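Local coordinates for protein phosphatidylserine synthase (Haemophilus influenzae, PDB 3HSI) that probably acts as an enzyme of the phospholipase D superfamily, with two alpha/beta halves in one chain, each built round a mixed beta sheet, at residues L240-V246 and I397-Q403; L259-I263 and L376-L382; Q269-L274 and V370-Y374; L294-R300 and S348-V352. All blocks are in the same frame, centred on the assembly; numbering follows the deposited sequence.

Contact 1. Residues L240-V246 and I397-Q403; sequences LPNVLSV and IYDPQQQ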
loop_
_atom_site.group_PDB
_atom_site.type_symbol
_atom_site.label_atom_id
_atom_site.label_comp_id
_atom_site.label_asym_id
_atom_site.label_seq_id
_atom_site.Cartn_x
_atom_site.Cartn_y
_atom_site.Cartn_z
ATOM N N LEU C 240 -25.872 -12.295 22.310
ATOM C CA LEU C 240 -26.923 -11.448 22.910
ATOM C C LEU C 240 -27.131 -11.646 24.418
ATOM O O LEU C 240 -28.231 -11.989 24.854
ATOM C CB LEU C 240 -28.256 -11.612 22.164
ATOM C CG LEU C 240 -28.257 -11.087 20.716
ATOM C CD1 LEU C 240 -29.619 -11.306 20.079
ATOM C CD2 LEU C 240 -27.894 -9.616 20.645
ATOM N N PRO C 241 -26.081 -11.418 25.221
ATOM C CA PRO C 241 -26.318 -11.559 26.654
ATOM C C PRO C 241 -27.231 -10.434 27.129
ATOM O O PRO C 241 -27.450 -9.452 26.415
ATOM C CB PRO C 241 -24.932 -11.402 27.252
ATOM C CG PRO C 241 -24.251 -10.460 26.321
ATOM C CD PRO C 241 -24.759 -10.828 24.939
ATOM N N ASN C 242 -27.777 -10.589 28.320
ATOM C CA ASN C 242 -28.682 -9.594 28.845
ATOM C C ASN C 242 -27.974 -8.795 29.947
ATOM O O ASN C 242 -28.599 -8.281 30.868
ATOM C CB ASN C 242 -29.960 -10.273 29.375
ATOM C CG ASN C 242 -31.010 -9.254 29.811
ATOM O OD1 ASN C 242 -31.019 -8.115 29.312
ATOM N ND2 ASN C 242 -31.887 -9.638 30.761
ATOM N N VAL C 243 -26.653 -8.723 29.855
ATOM C CA VAL C 243 -25.844 -8.174 30.938
ATOM C C VAL C 243 -24.659 -7.510 30.277
ATOM O O VAL C 243 -24.280 -7.886 29.151
ATOM C CB VAL C 243 -25.408 -9.291 31.967
ATOM C CG1 VAL C 243 -24.300 -10.188 31.404
ATOM C CG2 VAL C 243 -24.951 -8.672 33.273
ATOM N N LEU C 244 -24.103 -6.510 30.955
ATOM C CA LEU C 244 -22.887 -5.824 30.523
ATOM C C LEU C 244 -21.796 -6.845 30.135
ATOM O O LEU C 244 -21.536 -7.793 30.892
ATOM C CB LEU C 244 -22.391 -4.949 31.677
ATOM C CG LEU C 244 -21.038 -4.239 31.487
ATOM C CD1 LEU C 244 -21.062 -3.265 30.274
ATOM C CD2 LEU C 244 -20.682 -3.531 32.767
ATOM N N SER C 245 -21.150 -6.631 28.992
ATOM C CA SER C 245 -20.310 -7.658 28.341
ATOM C C SER C 245 -19.208 -7.093 27.429
ATOM O O SER C 245 -19.308 -5.980 26.954
ATOM C CB SER C 245 -21.207 -8.549 27.451
ATOM O OG SER C 245 -21.824 -9.482 28.257
ATOM N N VAL C 246 -18.197 -7.905 27.154
ATOM C CA VAL C 246 -17.042 -7.468 26.403
ATOM C C VAL C 246 -16.686 -8.501 25.329
ATOM O O VAL C 246 -16.763 -9.701 25.567
ATOM C CB VAL C 246 -15.816 -7.110 27.342
ATOM C CG1 VAL C 246 -15.234 -8.370 28.041
ATOM C CG2 VAL C 246 -14.733 -6.390 26.550
ATOM N N ILE C 397 -17.436 -3.244 24.139
ATOM C CA ILE C 397 -18.327 -3.370 25.279
ATOM C C ILE C 397 -19.809 -3.252 24.840
ATOM O O ILE C 397 -20.201 -2.316 24.159
ATOM C CB ILE C 397 -18.009 -2.309 26.356
ATOM C CG1 ILE C 397 -16.579 -2.514 26.873
ATOM C CG2 ILE C 397 -19.005 -2.392 27.460
ATOM C CD1 ILE C 397 -16.049 -1.380 27.689
ATOM N N TYR C 398 -20.594 -4.246 25.222
ATOM C CA TYR C 398 -22.033 -4.262 25.026
ATOM C C TYR C 398 -22.712 -4.038 26.382
ATOM O O TYR C 398 -22.514 -4.817 27.325
ATOM C CB TYR C 398 -22.434 -5.611 24.453
ATOM C CG TYR C 398 -23.910 -5.767 24.139
ATOM C CD1 TYR C 398 -24.620 -4.759 23.469
ATOM C CD2 TYR C 398 -24.577 -6.956 24.453
ATOM C CE1 TYR C 398 -25.984 -4.914 23.166
ATOM C CE2 TYR C 398 -25.934 -7.128 24.158
ATOM C CZ TYR C 398 -26.622 -6.101 23.522
ATOM O OH TYR C 398 -27.933 -6.272 23.219
ATOM N N ASP C 399 -23.532 -2.994 26.441
ATOM C CA ASP C 399 -24.173 -2.551 27.668
ATOM C C ASP C 399 -25.683 -2.410 27.475
ATOM O O ASP C 399 -26.198 -1.296 27.515
ATOM C CB ASP C 399 -23.561 -1.214 28.113
ATOM C CG ASP C 399 -24.025 -0.781 29.486
ATOM O OD1 ASP C 399 -24.503 -1.655 30.273
ATOM O OD2 ASP C 399 -23.924 0.448 29.764
ATOM N N PRO C 400 -26.396 -3.549 27.273
ATOM C CA PRO C 400 -27.841 -3.529 26.931
ATOM C C PRO C 400 -28.748 -2.911 28.000
ATOM O O PRO C 400 -29.769 -2.342 27.653
ATOM C CB PRO C 400 -28.190 -5.013 26.735
ATOM C CG PRO C 400 -27.086 -5.788 27.407
ATOM C CD PRO C 400 -25.852 -4.923 27.301
ATOM N N GLN C 401 -28.380 -3.009 29.280
ATOM C CA GLN C 401 -29.222 -2.465 30.343
ATOM C C GLN C 401 -28.632 -1.190 30.938
ATOM O O GLN C 401 -28.971 -0.825 32.055
ATOM C CB GLN C 401 -29.440 -3.510 31.445
ATOM C CG GLN C 401 -30.109 -4.782 30.930
ATOM C CD GLN C 401 -30.662 -5.644 32.034
ATOM O OE1 GLN C 401 -31.103 -5.145 33.079
ATOM N NE2 GLN C 401 -30.672 -6.947 31.810
ATOM N N GLN C 402 -27.759 -0.526 30.177
ATOM C CA GLN C 402 -27.133 0.737 30.567
ATOM C C GLN C 402 -26.471 0.676 31.938
ATOM O O GLN C 402 -26.462 1.647 32.664
ATOM C CB GLN C 402 -28.118 1.916 30.481
ATOM C CG GLN C 402 -28.421 2.357 29.035
ATOM C CD GLN C 402 -29.121 1.263 28.222
ATOM O OE1 GLN C 402 -28.558 0.705 27.266
ATOM N NE2 GLN C 402 -30.332 0.932 28.622
ATOM N N GLN C 403 -25.905 -0.471 32.287
ATOM C CA GLN C 403 -25.165 -0.577 33.533
ATOM C C GLN C 403 -23.947 0.351 33.602
ATOM O O GLN C 403 -23.546 0.743 34.687
ATOM C CB GLN C 403 -24.723 -2.009 33.751
ATOM C CG GLN C 403 -25.878 -2.962 33.945
ATOM C CD GLN C 403 -25.389 -4.381 33.854
ATOM O OE1 GLN C 403 -25.519 -5.004 32.814
ATOM N NE2 GLN C 403 -24.760 -4.876 34.921
#
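Leu244 and Val246 close on Ile397 at the apolar centre of the join between 240-246 and 397-403: Leu244 CD1 reaches Ile397 CG2 at 3.6 Å, and Val246 CG2 lies 4.3 Å from Ile397 CG1. Ser245 and Tyr398 carry their side chains on the other sheet face, where the tyrosine ring extends beneath the incoming loop and its CD2 approaches Pro241 CD at 3.9 Å. The backbones are clamped at one hydrogen-bonded pair, Ser245 N to Tyr398 O and Tyr398 N to Ser245 O, both 2.8 Å. Here regular pairing hands over to loop contacts, and a type I turn from Asp399 to Gln402 brings glutamines round to replace main-chain partners. Gln403 OE1 accepts from Leu244 N at 2.8 Å, while at the exposed rim Gln401 NE2 makes weak hydrogen bonds to Asn242 O (2.6 Å) and Asn242 OD1 (2.8 Å). Asp399 OD2 accepts from the backbone N of Leu404, just past the turn, and Asp399 OD1 takes a weak bond from Gln403 N (2.7 Å). In the wider sheet, strand 391-398 is flanked by strands 245-252 and 374-378, Leu244 and Val246 bond onward to the N-terminal Leu24 and Leu22, and the Tyr398 ring meets those of Phe21 and Tyr374.

Contact 2. Residues L259-I263 and L376-L382; sequences LNQVI and LLTGNNL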
loop_
_atom_site.group_PDB
_atom_site.type_symbol
_atom_site.label_atom_id
_atom_site.label_comp_id
_atom_site.label_asym_id
_atom_site.label_seq_id
_atom_site.Cartn_x
_atom_site.Cartn_y
_atom_site.Cartn_z
ATOM N N LEU C 259 -12.393 -6.473 13.061
ATOM C CA LEU C 259 -12.473 -5.187 13.718
ATOM C C LEU C 259 -13.102 -4.131 12.823
ATOM O O LEU C 259 -14.053 -3.475 13.223
ATOM C CB LEU C 259 -11.095 -4.728 14.201
ATOM C CG LEU C 259 -11.095 -3.384 14.950
ATOM C CD1 LEU C 259 -12.001 -3.369 16.209
ATOM C CD2 LEU C 259 -9.661 -2.966 15.292
ATOM N N ASN C 260 -12.586 -3.993 11.605
ATOM C CA ASN C 260 -13.180 -3.046 10.684
ATOM C C ASN C 260 -14.605 -3.344 10.265
ATOM O O ASN C 260 -15.398 -2.428 10.147
ATOM C CB ASN C 260 -12.253 -2.808 9.501
ATOM C CG ASN C 260 -10.944 -2.199 9.963
ATOM O OD1 ASN C 260 -10.867 -1.661 11.067
ATOM N ND2 ASN C 260 -9.931 -2.292 9.161
ATOM N N GLN C 261 -14.926 -4.616 10.067
ATOM C CA GLN C 261 -16.310 -5.022 9.812
ATOM C C GLN C 261 -17.210 -4.612 10.979
ATOM O O GLN C 261 -18.287 -4.078 10.757
ATOM C CB GLN C 261 -16.407 -6.540 9.554
ATOM C CG GLN C 261 -16.247 -6.928 8.095
ATOM C CD GLN C 261 -15.734 -8.375 7.893
ATOM O OE1 GLN C 261 -15.880 -9.236 8.773
ATOM N NE2 GLN C 261 -15.113 -8.629 6.735
ATOM N N VAL C 262 -16.761 -4.842 12.217
ATOM C CA VAL C 262 -17.517 -4.397 13.387
ATOM C C VAL C 262 -17.713 -2.875 13.463
ATOM O O VAL C 262 -18.817 -2.385 13.672
ATOM C CB VAL C 262 -16.924 -4.969 14.714
ATOM C CG1 VAL C 262 -17.486 -4.228 15.923
ATOM C CG2 VAL C 262 -17.234 -6.473 14.814
ATOM N N ILE C 263 -16.657 -2.108 13.266
ATOM C CA ILE C 263 -16.816 -0.650 13.211
ATOM C C ILE C 263 -17.828 -0.185 12.126
ATOM O O ILE C 263 -18.759 0.615 12.402
ATOM C CB ILE C 263 -15.422 0.034 13.073
ATOM C CG1 ILE C 263 -14.557 -0.355 14.292
ATOM C CG2 ILE C 263 -15.569 1.559 12.888
ATOM C CD1 ILE C 263 -13.004 -0.152 14.128
ATOM N N LEU C 376 -16.844 1.087 22.016
ATOM C CA LEU C 376 -15.663 0.461 21.471
ATOM C C LEU C 376 -14.398 1.135 21.972
ATOM O O LEU C 376 -14.166 2.340 21.712
ATOM C CB LEU C 376 -15.682 0.547 19.946
ATOM C CG LEU C 376 -14.472 -0.066 19.245
ATOM C CD1 LEU C 376 -14.374 -1.550 19.589
ATOM C CD2 LEU C 376 -14.531 0.136 17.701
ATOM N N LEU C 377 -13.586 0.352 22.664
ATOM C CA LEU C 377 -12.273 0.788 23.077
ATOM C C LEU C 377 -11.322 0.250 22.038
ATOM O O LEU C 377 -11.261 -0.967 21.799
ATOM C CB LEU C 377 -11.904 0.215 24.449
ATOM C CG LEU C 377 -13.012 0.206 25.501
ATOM C CD1 LEU C 377 -12.565 -0.561 26.779
ATOM C CD2 LEU C 377 -13.510 1.598 25.838
ATOM N N THR C 378 -10.568 1.136 21.412
ATOM C CA THR C 378 -9.753 0.703 20.338
ATOM C C THR C 378 -8.535 1.574 20.213
ATOM O O THR C 378 -8.558 2.750 20.605
ATOM C CB THR C 378 -10.567 0.644 19.030
ATOM O OG1 THR C 378 -9.815 -0.041 18.040
ATOM C CG2 THR C 378 -10.981 2.043 18.506
ATOM N N GLY C 379 -7.461 0.997 19.693
ATOM C CA GLY C 379 -6.324 1.791 19.296
ATOM C C GLY C 379 -6.470 2.255 17.858
ATOM O O GLY C 379 -5.587 2.931 17.344
ATOM N N ASN C 380 -7.595 1.933 17.227
ATOM C CA ASN C 380 -7.819 2.254 15.796
ATOM C C ASN C 380 -8.041 3.777 15.589
ATOM O O ASN C 380 -8.942 4.374 16.165
ATOM C CB ASN C 380 -8.977 1.389 15.261
ATOM C CG ASN C 380 -9.165 1.495 13.755
ATOM O OD1 ASN C 380 -9.152 2.579 13.172
ATOM N ND2 ASN C 380 -9.365 0.359 13.124
ATOM N N ASN C 381 -7.183 4.396 14.778
ATOM C CA ASN C 381 -7.249 5.836 14.494
ATOM C C ASN C 381 -8.368 6.176 13.526
ATOM O O ASN C 381 -8.549 7.350 13.178
ATOM C CB ASN C 381 -5.924 6.341 13.891
ATOM C CG ASN C 381 -4.795 6.387 14.892
ATOM O OD1 ASN C 381 -4.991 6.747 16.043
ATOM N ND2 ASN C 381 -3.598 6.037 14.454
ATOM N N LEU C 382 -9.133 5.188 13.075
ATOM C CA LEU C 382 -10.228 5.500 12.149
ATOM C C LEU C 382 -9.733 6.262 10.917
ATOM O O LEU C 382 -10.320 7.284 10.497
ATOM C CB LEU C 382 -11.330 6.281 12.873
ATOM C CG LEU C 382 -11.966 5.463 14.012
ATOM C CD1 LEU C 382 -12.872 6.333 14.912
ATOM C CD2 LEU C 382 -12.739 4.295 13.409
#
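Residues 376-382 probably carry the last part of the HxK...D signature of the phospholipase D superfamily, the strand end and loop that follow its HxK pair and aspartate; helix 258-268 covers part of them. Two helix residues one turn apart do most of the covering. Ile263 spans the segment: its CG1 packs on Leu376 CD2 at 3.4 Å, its CG2 lies 4.0 Å from Leu382 CD2, and its CD1 is 3.8 Å from Asn380 ND2. Leu259 CD2 sits 4.0 Å from both Thr378 OG1 and Asn380 ND2, so the loop is roofed mainly by hydrocarbon. The loop holds its own shape through two successive side-chain turns. Thr378 OG1 accepts from Asn380 N at 3.1 Å, an ST turn, and also bonds Asn393 O on the next strand; Asn380 OD1 then accepts from Leu382 N at 2.6 Å, an Asx turn. Lys366, probably the lysine of the HxK pair, is hydrogen-bonded to Gly379 O and to the side chain of Asn381. A helix laid on the sheet, its inward residues buried, behind a tightly turned signature loop at a strand's C-terminal end is consistent with the alpha/beta phospholipase D fold.

Contact 3. Residues Q269-L274 and V370-Y374; sequences QVQKKL and VDDRY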
loop_
_atom_site.group_PDB
_atom_site.type_symbol
_atom_site.label_atom_id
_atom_site.label_comp_id
_atom_site.label_asym_id
_atom_site.label_seq_id
_atom_site.Cartn_x
_atom_site.Cartn_y
_atom_site.Cartn_z
ATOM N N GLN C 269 -25.573 0.733 12.399
ATOM C CA GLN C 269 -26.603 0.351 13.350
ATOM C C GLN C 269 -26.911 1.394 14.404
ATOM O O GLN C 269 -27.550 1.081 15.399
ATOM C CB GLN C 269 -26.223 -0.969 14.057
ATOM C CG GLN C 269 -26.567 -2.203 13.209
ATOM C CD GLN C 269 -28.066 -2.373 13.080
ATOM O OE1 GLN C 269 -28.762 -2.527 14.085
ATOM N NE2 GLN C 269 -28.574 -2.335 11.844
ATOM N N VAL C 270 -26.449 2.618 14.211
ATOM C CA VAL C 270 -26.837 3.737 15.054
ATOM C C VAL C 270 -28.348 4.002 14.967
ATOM O O VAL C 270 -28.899 4.175 13.875
ATOM C CB VAL C 270 -26.055 5.001 14.669
ATOM C CG1 VAL C 270 -26.543 6.241 15.471
ATOM C CG2 VAL C 270 -24.576 4.762 14.886
ATOM N N GLN C 271 -29.021 4.033 16.115
ATOM C CA GLN C 271 -30.447 4.312 16.122
ATOM C C GLN C 271 -30.735 5.786 16.408
ATOM O O GLN C 271 -31.698 6.342 15.874
ATOM C CB GLN C 271 -31.169 3.428 17.147
ATOM C CG GLN C 271 -31.023 1.930 16.903
ATOM C CD GLN C 271 -31.543 1.502 15.539
ATOM O OE1 GLN C 271 -30.767 1.305 14.597
ATOM N NE2 GLN C 271 -32.859 1.355 15.423
ATOM N N LYS C 272 -29.898 6.405 17.244
ATOM C CA LYS C 272 -30.109 7.765 17.736
ATOM C C LYS C 272 -28.873 8.657 17.616
ATOM O O LYS C 272 -28.946 9.739 17.036
ATOM C CB LYS C 272 -30.558 7.736 19.208
ATOM C CG LYS C 272 -32.000 7.313 19.383
ATOM C CD LYS C 272 -32.394 7.323 20.831
ATOM C CE LYS C 272 -33.888 7.109 20.975
ATOM N NZ LYS C 272 -34.684 8.369 20.938
ATOM N N LYS C 273 -27.758 8.231 18.213
ATOM C CA LYS C 273 -26.566 9.087 18.304
ATOM C C LYS C 273 -25.282 8.282 18.182
ATOM O O LYS C 273 -25.171 7.179 18.712
ATOM C CB LYS C 273 -26.570 9.972 19.586
ATOM C CG LYS C 273 -25.302 10.825 19.727
ATOM C CD LYS C 273 -25.536 12.250 20.277
ATOM C CE LYS C 273 -24.342 12.725 21.104
ATOM N NZ LYS C 273 -24.434 12.108 22.509
ATOM N N LEU C 274 -24.335 8.845 17.445
ATOM C CA LEU C 274 -23.002 8.289 17.284
ATOM C C LEU C 274 -22.043 9.301 17.822
ATOM O O LEU C 274 -22.115 10.462 17.458
ATOM C CB LEU C 274 -22.700 8.084 15.798
ATOM C CG LEU C 274 -21.293 7.641 15.411
ATOM C CD1 LEU C 274 -20.994 6.300 16.073
ATOM C CD2 LEU C 274 -21.180 7.536 13.835
ATOM N N VAL C 370 -22.004 4.072 20.371
ATOM C CA VAL C 370 -23.270 3.918 19.641
ATOM C C VAL C 370 -24.423 3.966 20.619
ATOM O O VAL C 370 -24.517 3.128 21.525
ATOM C CB VAL C 370 -23.285 2.619 18.821
ATOM C CG1 VAL C 370 -24.694 2.381 18.161
ATOM C CG2 VAL C 370 -22.159 2.704 17.767
ATOM N N ASP C 371 -25.263 4.990 20.471
ATOM C CA ASP C 371 -26.431 5.185 21.368
ATOM C C ASP C 371 -25.949 4.971 22.826
ATOM O O ASP C 371 -24.889 5.495 23.197
ATOM C CB ASP C 371 -27.579 4.248 20.965
ATOM C CG ASP C 371 -27.948 4.363 19.469
ATOM O OD1 ASP C 371 -27.826 5.447 18.874
ATOM O OD2 ASP C 371 -28.352 3.356 18.859
ATOM N N ASP C 372 -26.660 4.177 23.621
ATOM C CA ASP C 372 -26.232 3.851 24.991
ATOM C C ASP C 372 -25.915 2.360 25.123
ATOM O O ASP C 372 -25.934 1.797 26.226
ATOM C CB ASP C 372 -27.311 4.268 26.006
ATOM C CG ASP C 372 -28.719 3.852 25.559
ATOM O OD1 ASP C 372 -28.859 3.233 24.450
ATOM O OD2 ASP C 372 -29.698 4.150 26.300
ATOM N N ARG C 373 -25.576 1.747 23.995
ATOM C CA ARG C 373 -25.616 0.301 23.824
ATOM C C ARG C 373 -24.222 -0.320 23.561
ATOM O O ARG C 373 -23.893 -1.381 24.109
ATOM C CB ARG C 373 -26.576 0.037 22.656
ATOM C CG ARG C 373 -26.943 -1.396 22.323
ATOM C CD ARG C 373 -28.207 -1.436 21.376
ATOM N NE ARG C 373 -27.878 -1.187 19.958
ATOM C CZ ARG C 373 -27.886 0.021 19.362
ATOM N NH1 ARG C 373 -28.215 1.111 20.048
ATOM N NH2 ARG C 373 -27.577 0.154 18.076
ATOM N N TYR C 374 -23.406 0.353 22.743
ATOM C CA TYR C 374 -22.023 -0.080 22.470
ATOM C C TYR C 374 -20.997 0.999 22.728
ATOM O O TYR C 374 -21.230 2.176 22.413
ATOM C CB TYR C 374 -21.868 -0.463 21.014
ATOM C CG TYR C 374 -22.760 -1.587 20.557
ATOM C CD1 TYR C 374 -22.406 -2.919 20.800
ATOM C CD2 TYR C 374 -23.933 -1.320 19.875
ATOM C CE1 TYR C 374 -23.189 -3.962 20.375
ATOM C CE2 TYR C 374 -24.753 -2.356 19.450
ATOM C CZ TYR C 374 -24.362 -3.675 19.699
ATOM O OH TYR C 374 -25.139 -4.703 19.274
#
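Gln269 is where the chain leaves helix 258-268, and its carbonyl O receives a weak hydrogen bond from Arg373 NH2 at 2.8 Å. Val270 turns inward, with CG2 at 4.1 Å from Val370 CG1. The next three residues present their amides to a single carboxylate: Gln271 N bonds Asp371 OD2 at 2.9 Å, Lys272 N bonds Asp371 OD1 at 2.8 Å, and Lys273 N bonds Asp371 OD1 at 2.9 Å. Lys273 answers through its own carbonyl, O accepting from Asp371 N at 2.8 Å. Strand 273-277 is now under way, and Leu274 pairs antiparallel with Val370 in a non-hydrogen-bonded position, its CD1 lying 4.1 Å from Val370 CG2. Across the turn, Arg373 and Tyr374 together face Val370 in a classic beta bulge. Arg373 NH1 makes a salt bridge of 2.5 Å to Asp371 OD2, so the carboxylate is held by three amides and a guanidinium. By its spacing from the HxK pair, Asp371 probably is the aspartate of the phospholipase D signature. With both oxygens engaged in pinning a helix-to-strand connection to a hairpin turn, its chemistry here is that of a structural anchor.

Contact 4. Residues L294-R300 and S348-V352; sequences LLENGKR and SGQLV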
loop_
_atom_site.group_PDB
_atom_site.type_symbol
_atom_site.label_atom_id
_atom_site.label_comp_id
_atom_site.label_asym_id
_atom_site.label_seq_id
_atom_site.Cartn_x
_atom_site.Cartn_y
_atom_site.Cartn_z
ATOM N N LEU C 294 -26.197 8.593 8.115
ATOM C CA LEU C 294 -26.710 8.891 9.439
ATOM C C LEU C 294 -27.269 10.295 9.476
ATOM O O LEU C 294 -28.373 10.493 9.938
ATOM C CB LEU C 294 -25.644 8.721 10.514
ATOM C CG LEU C 294 -25.153 7.277 10.693
ATOM C CD1 LEU C 294 -24.055 7.228 11.705
ATOM C CD2 LEU C 294 -26.360 6.283 11.057
ATOM N N LEU C 295 -26.510 11.256 8.959
ATOM C CA LEU C 295 -26.946 12.634 8.961
ATOM C C LEU C 295 -28.164 12.824 8.072
ATOM O O LEU C 295 -29.098 13.526 8.461
ATOM C CB LEU C 295 -25.807 13.582 8.593
ATOM C CG LEU C 295 -24.716 13.696 9.658
ATOM C CD1 LEU C 295 -23.546 14.489 9.095
ATOM C CD2 LEU C 295 -25.189 14.306 10.987
ATOM N N GLU C 296 -28.192 12.167 6.912
ATOM C CA GLU C 296 -29.379 12.231 6.024
ATOM C C GLU C 296 -30.640 11.581 6.626
ATOM O O GLU C 296 -31.770 11.895 6.229
ATOM C CB GLU C 296 -29.065 11.617 4.653
ATOM N N ASN C 297 -30.453 10.668 7.563
ATOM C CA ASN C 297 -31.561 9.922 8.143
ATOM C C ASN C 297 -31.901 10.377 9.544
ATOM O O ASN C 297 -32.529 9.646 10.288
ATOM C CB ASN C 297 -31.259 8.404 8.159
ATOM C CG ASN C 297 -31.284 7.793 6.765
ATOM O OD1 ASN C 297 -32.069 8.187 5.919
ATOM N ND2 ASN C 297 -30.415 6.826 6.526
ATOM N N GLY C 298 -31.450 11.563 9.923
ATOM C CA GLY C 298 -31.862 12.155 11.195
ATOM C C GLY C 298 -31.141 11.709 12.461
ATOM O O GLY C 298 -31.509 12.141 13.560
ATOM N N LYS C 299 -30.106 10.888 12.343
ATOM C CA LYS C 299 -29.397 10.486 13.564
ATOM C C LYS C 299 -28.466 11.619 13.966
ATOM O O LYS C 299 -28.082 12.435 13.128
ATOM C CB LYS C 299 -28.614 9.178 13.393
ATOM C CG LYS C 299 -29.214 8.136 12.442
ATOM C CD LYS C 299 -30.631 7.790 12.795
ATOM C CE LYS C 299 -31.060 6.468 12.206
ATOM N NZ LYS C 299 -32.253 6.104 13.003
ATOM N N ARG C 300 -28.117 11.685 15.242
ATOM C CA ARG C 300 -27.156 12.676 15.695
ATOM C C ARG C 300 -25.739 12.111 15.639
ATOM O O ARG C 300 -25.536 10.901 15.834
ATOM C CB ARG C 300 -27.457 13.088 17.136
ATOM C CG ARG C 300 -28.901 13.477 17.363
ATOM C CD ARG C 300 -29.234 14.767 16.698
ATOM N NE ARG C 300 -30.589 15.209 16.988
ATOM C CZ ARG C 300 -31.559 15.314 16.085
ATOM N NH1 ARG C 300 -31.341 15.005 14.808
ATOM N NH2 ARG C 300 -32.757 15.748 16.452
ATOM N N SER C 348 -28.391 23.019 12.842
ATOM C CA SER C 348 -29.515 22.516 13.595
ATOM C C SER C 348 -29.032 21.770 14.859
ATOM O O SER C 348 -29.839 21.380 15.688
ATOM C CB SER C 348 -30.340 21.596 12.714
ATOM O OG SER C 348 -29.608 20.395 12.503
ATOM N N GLY C 349 -27.721 21.555 14.987
ATOM C CA GLY C 349 -27.171 20.819 16.135
ATOM C C GLY C 349 -27.273 19.313 15.954
ATOM O O GLY C 349 -26.979 18.527 16.876
ATOM N N GLN C 350 -27.678 18.889 14.760
ATOM C CA GLN C 350 -27.725 17.470 14.463
ATOM C C GLN C 350 -26.306 16.886 14.438
ATOM O O GLN C 350 -26.088 15.750 14.854
ATOM C CB GLN C 350 -28.456 17.205 13.136
ATOM C CG GLN C 350 -28.806 15.717 12.947
ATOM C CD GLN C 350 -29.253 15.392 11.538
ATOM O OE1 GLN C 350 -29.633 16.286 10.771
ATOM N NE2 GLN C 350 -29.179 14.112 11.175
ATOM N N LEU C 351 -25.366 17.660 13.898
ATOM C CA LEU C 351 -23.948 17.307 13.924
ATOM C C LEU C 351 -23.248 18.256 14.863
ATOM O O LEU C 351 -23.386 19.475 14.749
ATOM C CB LEU C 351 -23.330 17.410 12.523
ATOM C CG LEU C 351 -21.806 17.352 12.330
ATOM C CD1 LEU C 351 -21.216 15.996 12.754
ATOM C CD2 LEU C 351 -21.453 17.561 10.856
ATOM N N VAL C 352 -22.518 17.685 15.804
ATOM C CA VAL C 352 -21.735 18.434 16.763
ATOM C C VAL C 352 -20.260 18.158 16.472
ATOM O O VAL C 352 -19.828 17.006 16.420
ATOM C CB VAL C 352 -22.099 18.048 18.227
ATOM C CG1 VAL C 352 -21.093 18.660 19.237
ATOM C CG2 VAL C 352 -23.526 18.561 18.562
#
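Gln350 stretches its side chain, trans at both chi1 and chi2, over the end of helix 285-296 and lays its amide against the turn there. NE2 donates twice, to Leu295 O at 2.8 Å and to Lys299 O at 2.8 Å, and stands 3.3 Å from Gly298 CA. One carbonyl, of Leu295, is in the last turn of the helix and the other, of Lys299, just past its end; the helix is terminated by a Schellman motif, in which Gly298 at positive phi is C-prime and Lys299 N returns to Leu294 O at 3.0 Å. Helix 285-296 is the connection in a beta-alpha-beta unit, linking the parallel neighbours 273-277 and 300-306, and strand 351-356 lies parallel on the far side of 300-306. The second segment starts in the same way, with Gly349 closing helix 343-348 in another Schellman motif. Deeper in, Leu295 CD2 packs on Leu351 CB at 3.9 Å, and both leucines also touch Phe342 and Val301. On the exposed flank Arg300 folds back until its NH1 is 3.2 Å from Gln350 CG, while the backbones meet in a CA-H...O contact of 3.4 Å between Arg300 CA and Gln350 O.

The four contacts enclose one another along the chain: contact 1 is the outermost, followed by contacts 2, 3 and 4, so 240-246, 259-263, 269-274 and 294-300 meet their partners in reverse order. All reach one mixed sheet. Across it, strands run 245-252, 391-398, 374-378, 367-370, 273-277, 300-306 and 351-356. Contact 3 is central, with its centre about 13 Å from those of contacts 1 and 4, touching each through backbone hydrogen bonds (probable), whereas contacts 1 and 4 are about 26 Å apart. Contact 2 lies deepest and touches contact 1 through Leu377 and Ile397. Sequence-distant segments thus close a single alpha/beta half of the protein.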